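Local coordinates for uncharacterized protein (Bordetella bronchiseptica RB50, PDB 3BE3), which is of unknown function, belongs to the DUF1653 family and forms a two-fold symmetric pair of chains in the crystal, at the interface of chains A and B. Numbering follows the deposited sequence. Chains: chain A/B, Uncharacterized protein.

The interface of chains A and B. Residues chain A 27-31, 36, 52; chain B 51-52.
The end of strand 20-29 of chain A pairs in parallel with strand 50-54 of chain B, A:Arg28 with B:Ser51 and A:Ala29 with B:Thr52, and the loop after strand 20-29 adds A:Asp30. B:Thr52 is gripped through both backbone polar atoms. B:Thr52 N donates to A:Arg28 O, 2.9 Å away, from above the carbonyl plane, while A:Asp30 N donates to B:Thr52 O, also at 2.9 Å, in a nearly straight bond (169° at H) that runs almost along the carbonyl axis. The side chain of B:Thr52 splits its duties. With chi1 at 72°, OG1 sits between its own N and carbonyl carbon and turns over A:Ala29, while CG2 lies anti to the carbonyl carbon. That methyl meets A:Ala27 CB, A:Val36 CG2 and A:Thr52 CG2, each 4.0 Å from B:Thr52 CG2; the two threonines approach tip to tip, joining symmetry-related positions across the two-fold. Two waters satisfy the hydroxyl: one lies 2.8 Å from B:Thr52 OG1 and also contacts the hydroxyl of A:Thr52, and the other lies 2.7 Å from B:Thr52 OG1 and reaches the carboxylate oxygen OE1 of A:Glu31. On the B:Ser51 side, the guanidinium of A:Arg28 presents its edge to the serine hydroxyl, with A:Arg28 NH1 3.5 Å from B:Ser51 OG, a contact rather than a bond. A:Arg28 reaches out with CG anti to the backbone N (chi1 170°), bends at chi3, and brings its guanidinium alongside A:Asp30. A:Arg28 NH2 lies 2.8 Å from A:Asp30 OD2 in a salt bridge, meeting that oxygen from above the carboxylate plane. This bridge probably steadies the turn that offers A:Asp30 N to chain B. The twin contact repeats this pairing with chains exchanged; the pair may not be the biological assembly. In the fold, the end of strand 20-29 and A:Val36 of strand 34-41 receive strand 50-54 of the partner, which directly precedes helix 55-58.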
ATOM      1  N   ALA A  27       6.517  -1.412   1.091  1.00 12.11           N
ATOM      2  CA  ALA A  27       5.683  -2.570   1.412  1.00 10.85           C
ATOM      3  C   ALA A  27       6.023  -3.732   0.492  1.00 12.05           C
ATOM      4  O   ALA A  27       6.635  -3.550  -0.562  1.00  9.91           O
ATOM      5  CB  ALA A  27       4.196  -2.212   1.272  1.00  9.69           C
ATOM      6  N   ARG A  28       5.625  -4.930   0.907  1.00 11.37           N
ATOM      7  CA  ARG A  28       5.851  -6.137   0.130  1.00 12.68           C
ATOM      8  C   ARG A  28       4.545  -6.515  -0.570  1.00 12.50           C
ATOM      9  O   ARG A  28       3.524  -6.734   0.081  1.00 11.56           O
ATOM     10  CB  ARG A  28       6.302  -7.276   1.052  1.00 13.67           C
ATOM     11  CG  ARG A  28       6.341  -8.662   0.404  1.00 19.85           C
ATOM     12  CD  ARG A  28       6.669  -9.763   1.425  1.00 24.25           C
ATOM     13  NE  ARG A  28       5.942 -11.000   1.132  1.00 31.13           N
ATOM     14  CZ  ARG A  28       4.664 -11.202   1.446  1.00 30.86           C
ATOM     15  NH1 ARG A  28       3.973 -10.256   2.070  1.00 31.71           N
ATOM     16  NH2 ARG A  28       4.068 -12.343   1.123  1.00 31.61           N
ATOM     17  N   ALA A  29       4.573  -6.549  -1.896  1.00 12.56           N
ATOM     18  CA  ALA A  29       3.397  -6.936  -2.670  1.00 13.42           C
ATOM     19  C   ALA A  29       3.339  -8.449  -2.513  1.00 15.45           C
ATOM     20  O   ALA A  29       4.241  -9.161  -2.943  1.00 16.37           O
ATOM     21  CB  ALA A  29       3.581  -6.555  -4.133  1.00 15.28           C
ATOM     22  N   ASP A  30       2.275  -8.935  -1.892  1.00 16.93           N
ATOM     23  CA  ASP A  30       2.125 -10.352  -1.626  1.00 19.27           C
ATOM     24  C   ASP A  30       2.128 -11.296  -2.830  1.00 20.87           C
ATOM     25  O   ASP A  30       2.743 -12.363  -2.775  1.00 21.66           O
ATOM     26  CB  ASP A  30       0.859 -10.566  -0.797  1.00 22.79           C
ATOM     27  CG  ASP A  30       0.846 -11.904  -0.095  1.00 27.57           C
ATOM     28  OD1 ASP A  30       0.364 -12.887  -0.701  1.00 30.75           O
ATOM     29  OD2 ASP A  30       1.332 -11.971   1.057  1.00 29.86           O
ATOM     30  N   GLU A  31       1.454 -10.909  -3.910  1.00 20.32           N
ATOM     31  CA  GLU A  31       1.365 -11.761  -5.103  1.00 22.05           C
ATOM     32  C   GLU A  31       2.681 -12.026  -5.841  1.00 22.76           C
ATOM     33  O   GLU A  31       2.869 -13.101  -6.415  1.00 20.69           O
ATOM     34  CB  GLU A  31       0.373 -11.171  -6.115  1.00 22.54           C
ATOM     35  CG  GLU A  31      -1.095 -11.151  -5.690  1.00 21.41           C
ATOM     36  CD  GLU A  31      -1.384 -10.119  -4.612  1.00 21.47           C
ATOM     37  OE1 GLU A  31      -0.640  -9.118  -4.535  1.00 20.63           O
ATOM     38  OE2 GLU A  31      -2.364 -10.302  -3.858  1.00 18.58           O
ATOM     39  N   VAL A  36       7.249  -2.316  -3.111  1.00  8.40           N
ATOM     40  CA  VAL A  36       6.470  -1.218  -3.667  1.00  7.88           C
ATOM     41  C   VAL A  36       6.473  -0.040  -2.706  1.00  9.73           C
ATOM     42  O   VAL A  36       6.802  -0.186  -1.531  1.00  7.12           O
ATOM     43  CB  VAL A  36       4.990  -1.620  -3.899  1.00  8.62           C
ATOM     44  CG1 VAL A  36       4.912  -2.781  -4.892  1.00  6.02           C
ATOM     45  CG2 VAL A  36       4.338  -2.003  -2.572  1.00  7.28           C
ATOM     46  N   THR A  52       0.017   2.372  -4.986  1.00 11.96           N
ATOM     47  CA  THR A  52       1.258   1.658  -4.718  1.00 12.15           C
ATOM     48  C   THR A  52       1.971   1.619  -6.057  1.00 12.88           C
ATOM     49  O   THR A  52       1.348   1.738  -7.117  1.00 13.43           O
ATOM     50  CB  THR A  52       1.061   0.207  -4.213  1.00 11.96           C
ATOM     51  OG1 THR A  52       0.610  -0.624  -5.291  1.00 15.52           O
ATOM     52  CG2 THR A  52       0.059   0.174  -3.074  1.00 10.38           C
TER
ATOM     53  N   SER B  51       2.554  -4.633   3.855  1.00 15.46           N
ATOM     54  CA  SER B  51       2.314  -5.521   2.726  1.00 14.73           C
ATOM     55  C   SER B  51       1.102  -5.038   1.948  1.00 13.62           C
ATOM     56  O   SER B  51       0.337  -4.212   2.441  1.00 14.06           O
ATOM     57  CB  SER B  51       2.039  -6.946   3.229  1.00 14.66           C
ATOM     58  OG  SER B  51       3.103  -7.445   4.017  1.00 19.00           O
ATOM     59  N   THR B  52       0.931  -5.542   0.726  1.00 13.59           N
ATOM     60  CA  THR B  52      -0.237  -5.191  -0.075  1.00 12.44           C
ATOM     61  C   THR B  52      -0.768  -6.500  -0.651  1.00 14.41           C
ATOM     62  O   THR B  52       0.002  -7.409  -0.980  1.00 13.51           O
ATOM     63  CB  THR B  52       0.085  -4.228  -1.248  1.00 14.30           C
ATOM     64  OG1 THR B  52       0.814  -4.932  -2.263  1.00 14.12           O
ATOM     65  CG2 THR B  52       0.890  -3.032  -0.761  1.00 14.07           C
TER
HETATM   66  O   HOH W   1       0.745  -3.226  -4.451  1.00 17.31           O
HETATM   67  O   HOH W   2      -0.594  -6.578  -3.883  1.00 20.15           O